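Local structure of Nsp15 (Middle East respiratory syndrome-related coronavirus, 5YVD) at residues G268-T280 with A284-L296. The protein is a hexameric viral endoribonuclease that probably cleaves RNA at uridylates, as its coronavirus relatives do. Sequence-based numbering, arbitrary orientation.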
loop_
_atom_site.group_PDB
_atom_site.type_symbol
_atom_site.label_atom_id
_atom_site.label_comp_id
_atom_site.label_asym_id
_atom_site.label_seq_id
_atom_site.Cartn_x
_atom_site.Cartn_y
_atom_site.Cartn_z
ATOM N N GLY A 268 20.405 0.020 15.796
ATOM C CA GLY A 268 21.280 1.040 15.237
ATOM C C GLY A 268 22.439 1.372 16.160
ATOM O O GLY A 268 22.295 1.323 17.382
ATOM N N SER A 269 23.572 1.754 15.558
ATOM C CA SER A 269 24.769 2.153 16.303
ATOM C C SER A 269 24.414 3.005 17.507
ATOM O O SER A 269 23.696 3.995 17.375
ATOM C CB SER A 269 25.716 2.921 15.416
ATOM O OG SER A 269 26.860 3.358 16.132
ATOM N N SER A 270 24.915 2.590 18.671
ATOM C CA SER A 270 24.594 3.214 19.936
ATOM C C SER A 270 25.588 2.755 21.018
ATOM O O SER A 270 26.035 1.595 21.036
ATOM C CB SER A 270 23.149 2.869 20.345
ATOM O OG SER A 270 22.815 3.399 21.623
ATOM N N THR A 271 25.930 3.675 21.915
ATOM C CA THR A 271 26.854 3.371 22.989
ATOM C C THR A 271 26.330 2.255 23.870
ATOM O O THR A 271 27.126 1.414 24.312
ATOM C CB THR A 271 27.175 4.611 23.837
ATOM O OG1 THR A 271 27.884 5.545 23.030
ATOM C CG2 THR A 271 28.054 4.261 24.984
ATOM N N ILE A 272 25.009 2.252 24.101
ATOM C CA ILE A 272 24.300 1.151 24.796
ATOM C C ILE A 272 23.262 0.467 23.911
ATOM O O ILE A 272 22.457 1.111 23.233
ATOM C CB ILE A 272 23.507 1.646 26.017
ATOM C CG1 ILE A 272 24.395 2.459 26.963
ATOM C CG2 ILE A 272 22.848 0.480 26.745
ATOM C CD1 ILE A 272 23.647 3.603 27.636
ATOM N N HIS A 273 23.256 -0.849 23.986
ATOM C CA HIS A 273 22.301 -1.673 23.295
ATOM C C HIS A 273 21.470 -2.467 24.315
ATOM O O HIS A 273 21.999 -2.957 25.322
ATOM C CB HIS A 273 23.043 -2.643 22.364
ATOM C CG HIS A 273 23.652 -1.995 21.158
ATOM N ND1 HIS A 273 23.107 -2.104 19.899
ATOM C CD2 HIS A 273 24.753 -1.231 21.019
ATOM C CE1 HIS A 273 23.851 -1.446 19.034
ATOM N NE2 HIS A 273 24.859 -0.907 19.688
ATOM N N ASN A 274 20.175 -2.612 24.032
ATOM C CA ASN A 274 19.269 -3.331 24.909
ATOM C C ASN A 274 18.740 -4.554 24.221
ATOM O O ASN A 274 18.197 -4.457 23.148
ATOM C CB ASN A 274 18.081 -2.444 25.282
ATOM C CG ASN A 274 18.440 -1.330 26.260
ATOM O OD1 ASN A 274 19.454 -1.382 26.949
ATOM N ND2 ASN A 274 17.581 -0.315 26.329
ATOM N N TYR A 275 18.867 -5.703 24.863
ATOM C CA TYR A 275 18.450 -6.966 24.266
ATOM C C TYR A 275 17.411 -7.667 25.131
ATOM O O TYR A 275 17.383 -7.510 26.345
ATOM C CB TYR A 275 19.652 -7.899 24.021
ATOM C CG TYR A 275 20.686 -7.325 23.069
ATOM C CD1 TYR A 275 21.874 -6.808 23.547
ATOM C CD2 TYR A 275 20.475 -7.293 21.685
ATOM C CE1 TYR A 275 22.833 -6.275 22.697
ATOM C CE2 TYR A 275 21.437 -6.757 20.823
ATOM C CZ TYR A 275 22.614 -6.242 21.355
ATOM O OH TYR A 275 23.581 -5.684 20.564
ATOM N N PHE A 276 16.565 -8.439 24.455
ATOM C CA PHE A 276 15.580 -9.315 25.057
ATOM C C PHE A 276 16.170 -10.717 24.902
ATOM O O PHE A 276 16.096 -11.294 23.824
ATOM C CB PHE A 276 14.296 -9.162 24.260
ATOM C CG PHE A 276 13.127 -9.911 24.803
ATOM C CD1 PHE A 276 12.072 -9.223 25.396
ATOM C CD2 PHE A 276 13.022 -11.281 24.645
ATOM C CE1 PHE A 276 10.956 -9.897 25.867
ATOM C CE2 PHE A 276 11.899 -11.957 25.119
ATOM C CZ PHE A 276 10.871 -11.263 25.737
ATOM N N ILE A 277 16.788 -11.243 25.957
ATOM C CA ILE A 277 17.582 -12.452 25.831
ATOM C C ILE A 277 16.982 -13.639 26.547
ATOM O O ILE A 277 16.443 -13.534 27.654
ATOM C CB ILE A 277 19.026 -12.280 26.343
ATOM C CG1 ILE A 277 19.541 -10.884 26.028
ATOM C CG2 ILE A 277 19.943 -13.343 25.723
ATOM C CD1 ILE A 277 21.035 -10.743 26.230
ATOM N N THR A 278 17.131 -14.784 25.901
ATOM C CA THR A 278 16.645 -16.040 26.423
ATOM C C THR A 278 17.734 -17.088 26.250
ATOM O O THR A 278 18.428 -17.098 25.243
ATOM C CB THR A 278 15.367 -16.459 25.669
ATOM O OG1 THR A 278 14.510 -15.321 25.519
ATOM C CG2 THR A 278 14.621 -17.567 26.400
ATOM N N GLU A 279 17.910 -17.943 27.253
ATOM C CA GLU A 279 18.860 -19.062 27.177
ATOM C C GLU A 279 18.032 -20.322 26.989
ATOM O O GLU A 279 17.059 -20.544 27.716
ATOM C CB GLU A 279 19.695 -19.146 28.445
ATOM C CG GLU A 279 21.004 -19.906 28.303
ATOM C CD GLU A 279 20.905 -21.413 28.534
ATOM O OE1 GLU A 279 19.806 -21.961 28.806
ATOM O OE2 GLU A 279 21.961 -22.070 28.435
ATOM N N THR A 280 18.417 -21.148 26.021
ATOM C CA THR A 280 17.539 -22.235 25.553
ATOM C C THR A 280 17.716 -23.598 26.268
ATOM O O THR A 280 17.017 -24.573 25.942
ATOM C CB THR A 280 17.629 -22.381 24.016
ATOM O OG1 THR A 280 18.991 -22.612 23.606
ATOM C CG2 THR A 280 17.105 -21.112 23.344
ATOM N N ALA A 284 16.129 -19.259 31.102
ATOM C CA ALA A 284 16.376 -17.995 31.766
ATOM C C ALA A 284 16.186 -16.883 30.714
ATOM O O ALA A 284 16.589 -17.029 29.536
ATOM C CB ALA A 284 17.777 -17.965 32.359
ATOM N N PHE A 285 15.547 -15.788 31.131
ATOM C CA PHE A 285 15.280 -14.704 30.220
ATOM C C PHE A 285 15.282 -13.343 30.899
ATOM O O PHE A 285 15.000 -13.221 32.092
ATOM C CB PHE A 285 13.946 -14.942 29.530
ATOM C CG PHE A 285 12.843 -14.084 30.038
ATOM C CD1 PHE A 285 12.513 -12.919 29.395
ATOM C CD2 PHE A 285 12.127 -14.450 31.170
ATOM C CE1 PHE A 285 11.482 -12.125 29.864
ATOM C CE2 PHE A 285 11.085 -13.661 31.651
ATOM C CZ PHE A 285 10.765 -12.497 30.990
ATOM N N LYS A 286 15.599 -12.317 30.115
ATOM C CA LYS A 286 15.500 -10.944 30.573
ATOM C C LYS A 286 15.064 -10.051 29.436
ATOM O O LYS A 286 15.748 -9.963 28.427
ATOM C CB LYS A 286 16.822 -10.483 31.121
ATOM C CG LYS A 286 16.770 -9.105 31.726
ATOM C CD LYS A 286 17.702 -9.001 32.931
ATOM C CE LYS A 286 19.170 -8.966 32.490
ATOM N NZ LYS A 286 20.163 -9.278 33.566
ATOM N N ALA A 287 13.933 -9.366 29.622
ATOM C CA ALA A 287 13.352 -8.492 28.596
ATOM C C ALA A 287 14.241 -7.322 28.250
ATOM O O ALA A 287 14.216 -6.864 27.117
ATOM C CB ALA A 287 11.991 -7.979 29.036
ATOM N N VAL A 288 15.020 -6.835 29.223
ATOM C CA VAL A 288 15.897 -5.674 28.999
ATOM C C VAL A 288 17.261 -5.888 29.617
ATOM O O VAL A 288 17.473 -5.549 30.781
ATOM C CB VAL A 288 15.332 -4.354 29.577
ATOM C CG1 VAL A 288 16.104 -3.154 29.016
ATOM C CG2 VAL A 288 13.849 -4.222 29.293
ATOM N N CYS A 289 18.186 -6.414 28.817
ATOM C CA CYS A 289 19.543 -6.646 29.257
ATOM C C CYS A 289 20.390 -5.626 28.548
ATOM O O CYS A 289 20.634 -5.744 27.347
ATOM C CB CYS A 289 20.004 -8.062 28.891
ATOM S SG CYS A 289 21.687 -8.447 29.480
ATOM N N SER A 290 20.821 -4.611 29.286
ATOM C CA SER A 290 21.607 -3.530 28.725
ATOM C C SER A 290 23.071 -3.957 28.542
ATOM O O SER A 290 23.681 -4.561 29.429
ATOM C CB SER A 290 21.483 -2.297 29.620
ATOM O OG SER A 290 21.335 -2.662 30.987
ATOM N N VAL A 291 23.646 -3.632 27.391
ATOM C CA VAL A 291 24.961 -4.151 27.044
ATOM C C VAL A 291 25.858 -3.097 26.422
ATOM O O VAL A 291 25.456 -2.400 25.497
ATOM C CB VAL A 291 24.828 -5.337 26.067
ATOM C CG1 VAL A 291 26.202 -5.880 25.693
ATOM C CG2 VAL A 291 23.959 -6.426 26.678
ATOM N N ILE A 292 27.087 -3.016 26.922
ATOM C CA ILE A 292 28.119 -2.141 26.360
ATOM C C ILE A 292 29.269 -2.996 25.852
ATOM O O ILE A 292 29.649 -3.974 26.490
ATOM C CB ILE A 292 28.709 -1.206 27.418
ATOM C CG1 ILE A 292 27.631 -0.709 28.361
ATOM C CG2 ILE A 292 29.394 -0.019 26.775
ATOM C CD1 ILE A 292 26.627 0.229 27.696
ATOM N N ASP A 293 29.831 -2.609 24.721
ATOM C CA ASP A 293 30.998 -3.273 24.166
ATOM C C ASP A 293 32.242 -2.447 24.473
ATOM O O ASP A 293 32.752 -1.728 23.622
ATOM C CB ASP A 293 30.820 -3.453 22.660
ATOM C CG ASP A 293 32.042 -4.014 21.991
ATOM O OD1 ASP A 293 32.177 -3.826 20.777
ATOM O OD2 ASP A 293 32.866 -4.661 22.660
ATOM N N LEU A 294 32.717 -2.530 25.703
ATOM C CA LEU A 294 33.996 -1.923 26.048
ATOM C C LEU A 294 35.103 -2.939 25.859
ATOM O O LEU A 294 34.893 -4.137 26.059
ATOM C CB LEU A 294 34.014 -1.461 27.502
ATOM C CG LEU A 294 33.003 -0.374 27.830
ATOM C CD1 LEU A 294 32.764 -0.341 29.344
ATOM C CD2 LEU A 294 33.455 0.984 27.282
ATOM N N LYS A 295 36.278 -2.448 25.488
ATOM C CA LYS A 295 37.506 -3.204 25.661
ATOM C C LYS A 295 37.447 -3.750 27.076
ATOM O O LYS A 295 37.144 -3.006 28.007
ATOM C CB LYS A 295 38.707 -2.286 25.491
ATOM C CG LYS A 295 40.055 -2.988 25.466
ATOM C CD LYS A 295 40.457 -3.383 24.055
ATOM C CE LYS A 295 40.978 -2.198 23.248
ATOM N NZ LYS A 295 42.307 -1.698 23.697
ATOM N N LEU A 296 37.682 -5.046 27.252
ATOM C CA LEU A 296 37.493 -5.660 28.574
ATOM C C LEU A 296 38.460 -5.069 29.608
ATOM O O LEU A 296 38.089 -4.847 30.759
ATOM C CB LEU A 296 37.669 -7.168 28.496
ATOM C CG LEU A 296 37.735 -7.973 29.793
ATOM C CD1 LEU A 296 36.405 -7.956 30.526
ATOM C CD2 LEU A 296 38.152 -9.393 29.467
HETATM O O HOH W 1 28.133 -0.573 23.247
#
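Tyr275 and Cys289 pair antiparallel near the middle of a beta hairpin, strand 273-279 against strand 285-291, in the EndoU-type endoribonuclease domain. Two backbone bonds join them, Tyr275 N to Cys289 O (3.0 Å) and Cys289 N to Tyr275 O (2.8 Å). The first donor rises above the carbonyl plane, whereas the second lies in it. A beta bulge at Ala287 and Val288, opposite Phe276, shifts the register by one before Ile277 and Lys286 pair. At this bulge Phe276 CG stands anti to its backbone N (chi1 -175°), which brings CE1 to 3.8 Å from Ala287 CB; the Phe285 ring meets that of Phe276 obliquely, planes at 43°.

The denser face carries Tyr275, Ile277, Cys289 and Val291; Tyr275 and Ile277 pack on Leu251 of helix 248-255, and Val291 on Leu248. Val291 CG2 meets the Tyr275 ring at its edge, 3.8 Å from CD1, and Ile277 CD1 lies 3.9 Å from Cys289 CB. The other face is looser at Asn274 and Ser290, which are partly exposed, while Thr278 and Phe285 meet a second subunit.

At the end away from the turn, one water bridges Thr271 O and Asp293 N. Seven backbone bonds, on both sides of the bulge, hold the register, while apolar contacts seat one face on the helix.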